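Local coordinates for protein ftsY (Mycoplasma mycoides, PDB 1ZU4) that is the SRP receptor FtsY, modelled as its NG domain, which joins a helical bundle to a P-loop domain of the SRP54 type, at residues Val244-Ala247 / Glu248-Ser251; Ala275-Glu278 / Leu279-Pro283. All blocks are in the same frame, centred on the assembly; numbering follows the deposited sequence.

Contact 1 of 2, residues Val244-Ala247 / Glu248-Ser251; sequences VIQA and EEFS
Glu248 N reaches back to Val244 O over 2.9 Å, one of four successive i to i+4 backbone bonds. Glu249 N to Ile245 O, Phe250 N to Gln246 O and Ser251 N to Ala247 O follow one residue at a time. Ala247 O takes a second, weak bond from Phe250 N at 3.1 Å, so this carbonyl is shared between two donors. The hydroxyl of Ser251 adds a side-chain bond, OG giving its proton to Glu248 O at 2.7 Å. With chi1 at 80°, OG sits between its own backbone N and carbonyl carbon and is turned back on the helix, meeting the Glu248 carbonyl well off its axis, at a C=O...OG angle of 128°.

Helix 241-250 is the crossover of a beta-alpha-beta unit between parallel strands 230-236 and 258-262. On its buried face Ala247 packs on Leu233 and Ile235 of the first strand. Phe250, also against Leu233, touches what appears to be the P-loop. Glu248 turns to the flank facing helix 272-280, its CB 3.5 Å from Ile245 O.

On the exposed face the side chains meet without a hydrogen bond. Glu249 has CG anti to its carbonyl carbon (chi1 -59°), which lays the chain back along the preceding turn: CG rests on Ile245 O at 3.4 Å, and OE2 arrives 3.6 Å from the Ile245 CG2 methyl. Gln246 bends at its second torsion and brings NE2 to 4.0 Å from Glu249 OE2, too far for a hydrogen bond, with the amide and carboxylate planes strongly inclined.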
loop_
_atom_site.group_PDB
_atom_site.type_symbol
_atom_site.label_atom_id
_atom_site.label_comp_id
_atom_site.label_asym_id
_atom_site.label_seq_id
_atom_site.Cartn_x
_atom_site.Cartn_y
_atom_site.Cartn_z
ATOM N N VAL A 244 -10.019 2.815 4.028
ATOM C CA VAL A 244 -9.103 3.619 4.859
ATOM C C VAL A 244 -9.481 3.538 6.338
ATOM O O VAL A 244 -8.601 3.323 7.221
ATOM C CB VAL A 244 -9.051 5.099 4.361
ATOM C CG1 VAL A 244 -8.180 5.930 5.216
ATOM C CG2 VAL A 244 -8.554 5.158 2.903
ATOM N N ILE A 245 -10.765 3.720 6.630
ATOM C CA ILE A 245 -11.255 3.624 8.028
ATOM C C ILE A 245 -11.028 2.211 8.584
ATOM O O ILE A 245 -10.542 2.032 9.698
ATOM C CB ILE A 245 -12.737 4.079 8.129
ATOM C CG1 ILE A 245 -12.854 5.580 7.821
ATOM C CG2 ILE A 245 -13.395 3.723 9.487
ATOM C CD1 ILE A 245 -14.267 5.950 7.270
ATOM N N GLN A 246 -11.335 1.200 7.787
ATOM C CA GLN A 246 -11.125 -0.170 8.210
ATOM C C GLN A 246 -9.641 -0.458 8.449
ATOM O O GLN A 246 -9.315 -1.163 9.412
ATOM C CB GLN A 246 -11.673 -1.139 7.157
ATOM C CG GLN A 246 -13.179 -1.135 7.095
ATOM C CD GLN A 246 -13.760 -2.245 7.924
ATOM O OE1 GLN A 246 -13.306 -3.387 7.814
ATOM N NE2 GLN A 246 -14.782 -1.936 8.751
ATOM N N ALA A 247 -8.762 0.080 7.586
ATOM C CA ALA A 247 -7.321 -0.108 7.750
ATOM C C ALA A 247 -6.859 0.558 9.052
ATOM O O ALA A 247 -6.080 -0.020 9.767
ATOM C CB ALA A 247 -6.551 0.439 6.570
ATOM N N GLU A 248 -7.395 1.742 9.388
ATOM C CA GLU A 248 -7.101 2.331 10.700
ATOM C C GLU A 248 -7.500 1.416 11.881
ATOM O O GLU A 248 -6.797 1.329 12.884
ATOM C CB GLU A 248 -7.730 3.731 10.851
ATOM C CG GLU A 248 -7.447 4.402 12.249
ATOM C CD GLU A 248 -5.962 4.775 12.505
ATOM O OE1 GLU A 248 -5.068 4.386 11.739
ATOM O OE2 GLU A 248 -5.688 5.446 13.550
ATOM N N GLU A 249 -8.644 0.748 11.774
ATOM C CA GLU A 249 -9.089 -0.070 12.894
ATOM C C GLU A 249 -8.122 -1.232 13.037
ATOM O O GLU A 249 -7.836 -1.678 14.136
ATOM C CB GLU A 249 -10.534 -0.545 12.705
ATOM C CG GLU A 249 -11.583 0.618 12.554
ATOM C CD GLU A 249 -13.010 0.107 12.295
ATOM O OE1 GLU A 249 -13.407 -0.935 12.880
ATOM O OE2 GLU A 249 -13.743 0.768 11.537
ATOM N N PHE A 250 -7.605 -1.732 11.918
ATOM C CA PHE A 250 -6.714 -2.884 11.984
ATOM C C PHE A 250 -5.371 -2.471 12.576
ATOM O O PHE A 250 -4.710 -3.261 13.210
ATOM C CB PHE A 250 -6.497 -3.514 10.602
ATOM C CG PHE A 250 -6.003 -4.925 10.679
ATOM C CD1 PHE A 250 -6.907 -5.991 10.691
ATOM C CD2 PHE A 250 -4.651 -5.187 10.815
ATOM C CE1 PHE A 250 -6.465 -7.297 10.818
ATOM C CE2 PHE A 250 -4.204 -6.495 10.958
ATOM C CZ PHE A 250 -5.098 -7.551 10.944
ATOM N N SER A 251 -4.957 -1.229 12.324
ATOM C CA SER A 251 -3.705 -0.736 12.875
ATOM C C SER A 251 -3.607 -0.827 14.405
ATOM O O SER A 251 -2.536 -0.566 14.934
ATOM C CB SER A 251 -3.373 0.685 12.369
ATOM O OG SER A 251 -4.079 1.682 13.067
#

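Contact 2 of 2, residues Ala275-Glu278 / Leu279-Pro283; sequences AIKE and LLNIP
Leu279 N bonds almost straight to Ala275 O at 2.9 Å (175° at the hydrogen), and Leu280 N to Ile276 O at the same length. Asn281 N then divides between two carbonyls, both weakly: Ile276 O at 3.4 Å and Lys277 O at 3.1 Å.

Here helix 272-280 of the unit strand 258-262, helix 272-280, strand 284-288 stops. Asn281 has left-handed backbone angles, and Ile282 and Pro283 lead on toward strand 284-288, with Ile276 and Ile282 both packing on strand 258-262.

Lys277 O also takes a C-H...O contact from Asn281 CA at 3.2 Å and a proton from a water 2.7 Å away. That water links weakly to Asn281 OD1, so it bridges the last turn to the side chain beyond it.

Beside the water the side chains of Lys277 and Asn281 run together in the same direction, Lys277 CE 3.8 Å from Asn281 OD1. Both place CG anti to the backbone N (chi1 166° and -163°), and Lys277 bends at chi2 and chi4. Their polar ends are held by the end of helix 71-87 and the loop after it: Lys277 NZ bonds to Tyr86 O and Asp88 O, Asn281 OD1 accepts from Trp91 NE1. Leu280 CB packs on Ile276 O at 3.5 Å.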
loop_
_atom_site.group_PDB
_atom_site.type_symbol
_atom_site.label_atom_id
_atom_site.label_comp_id
_atom_site.label_asym_id
_atom_site.label_seq_id
_atom_site.Cartn_x
_atom_site.Cartn_y
_atom_site.Cartn_z
ATOM N N ALA A 275 -5.751 10.469 1.807
ATOM C CA ALA A 275 -6.641 10.035 2.864
ATOM C C ALA A 275 -5.873 9.076 3.780
ATOM O O ALA A 275 -6.000 9.166 4.987
ATOM C CB ALA A 275 -7.929 9.346 2.265
ATOM N N ILE A 276 -5.078 8.158 3.200
ATOM C CA ILE A 276 -4.293 7.206 3.983
ATOM C C ILE A 276 -3.277 7.947 4.884
ATOM O O ILE A 276 -3.204 7.733 6.094
ATOM C CB ILE A 276 -3.584 6.149 3.049
ATOM C CG1 ILE A 276 -4.650 5.171 2.493
ATOM C CG2 ILE A 276 -2.479 5.393 3.803
ATOM C CD1 ILE A 276 -4.213 4.405 1.255
ATOM N N LYS A 277 -2.483 8.803 4.261
ATOM C CA LYS A 277 -1.509 9.626 4.966
ATOM C C LYS A 277 -2.186 10.364 6.153
ATOM O O LYS A 277 -1.654 10.347 7.251
ATOM C CB LYS A 277 -0.898 10.598 3.948
ATOM C CG LYS A 277 -0.119 11.756 4.508
ATOM C CD LYS A 277 1.068 11.211 5.281
ATOM C CE LYS A 277 1.607 12.263 6.233
ATOM N NZ LYS A 277 1.550 13.659 5.658
ATOM N N GLU A 278 -3.358 10.967 5.928
ATOM C CA GLU A 278 -4.046 11.726 7.002
ATOM C C GLU A 278 -4.571 10.807 8.113
ATOM O O GLU A 278 -4.236 11.000 9.279
ATOM C CB GLU A 278 -5.209 12.573 6.442
ATOM C CG GLU A 278 -5.993 13.361 7.496
ATOM C CD GLU A 278 -5.165 14.436 8.137
ATOM O OE1 GLU A 278 -4.276 15.011 7.470
ATOM O OE2 GLU A 278 -5.393 14.667 9.333
ATOM N N LEU A 279 -5.386 9.817 7.758
ATOM C CA LEU A 279 -6.001 9.004 8.775
ATOM C C LEU A 279 -5.034 8.058 9.504
ATOM O O LEU A 279 -5.152 7.946 10.701
ATOM C CB LEU A 279 -7.198 8.192 8.253
ATOM C CG LEU A 279 -8.191 7.813 9.380
ATOM C CD1 LEU A 279 -8.967 9.067 9.842
ATOM C CD2 LEU A 279 -9.165 6.701 8.981
ATOM N N LEU A 280 -4.128 7.380 8.786
ATOM C CA LEU A 280 -3.258 6.333 9.352
ATOM C C LEU A 280 -1.919 6.836 9.748
ATOM O O LEU A 280 -1.379 6.342 10.701
ATOM C CB LEU A 280 -3.049 5.130 8.380
ATOM C CG LEU A 280 -4.289 4.193 8.257
ATOM C CD1 LEU A 280 -5.286 4.736 7.275
ATOM C CD2 LEU A 280 -3.876 2.787 7.826
ATOM N N ASN A 281 -1.403 7.821 9.015
ATOM C CA ASN A 281 -0.065 8.348 9.197
ATOM C C ASN A 281 0.984 7.252 9.099
ATOM O O ASN A 281 1.931 7.193 9.927
ATOM C CB ASN A 281 0.060 9.061 10.555
ATOM C CG ASN A 281 1.251 9.949 10.617
ATOM O OD1 ASN A 281 1.730 10.415 9.581
ATOM N ND2 ASN A 281 1.764 10.172 11.835
ATOM N N ILE A 282 0.778 6.352 8.135
ATOM C CA ILE A 282 1.689 5.236 7.906
ATOM C C ILE A 282 2.057 5.302 6.418
ATOM O O ILE A 282 1.178 5.526 5.608
ATOM C CB ILE A 282 1.034 3.841 8.209
ATOM C CG1 ILE A 282 0.706 3.661 9.692
ATOM C CG2 ILE A 282 1.951 2.708 7.778
ATOM C CD1 ILE A 282 -0.393 2.630 9.967
ATOM N N PRO A 283 3.346 5.104 6.065
ATOM C CA PRO A 283 3.693 5.225 4.650
ATOM C C PRO A 283 3.144 4.116 3.798
ATOM O O PRO A 283 3.178 2.915 4.174
ATOM C CB PRO A 283 5.211 5.127 4.646
ATOM C CG PRO A 283 5.646 5.211 6.071
ATOM C CD PRO A 283 4.520 4.741 6.890
HETATM O O HOH W 1 -0.744 12.543 8.565
#

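In the fold
Both contacts lie in the C-terminal parts of crossover helices in successive beta-alpha-beta units, their centres 10 Å apart. Leu280 of contact 2 joins them: its CD2 meets Ala247 CB at 3.8 Å and its CD1 meets Val244 O at 3.6 Å, while Glu248 OE1 comes to 3.6 Å from Leu280 CA. Each is partly buried, with a nonpolar face inward. Their polar chemistry differs. In contact 1 Gln246 and Glu249 are exposed and approach each other at long range, and the Ser251 hydroxyl bonds back to a helix carbonyl. Contact 2 ends on a positive-phi asparagine and a water, with buried Lys277 and Asn281 anchored to the end of helix 71-87 and the loop that follows.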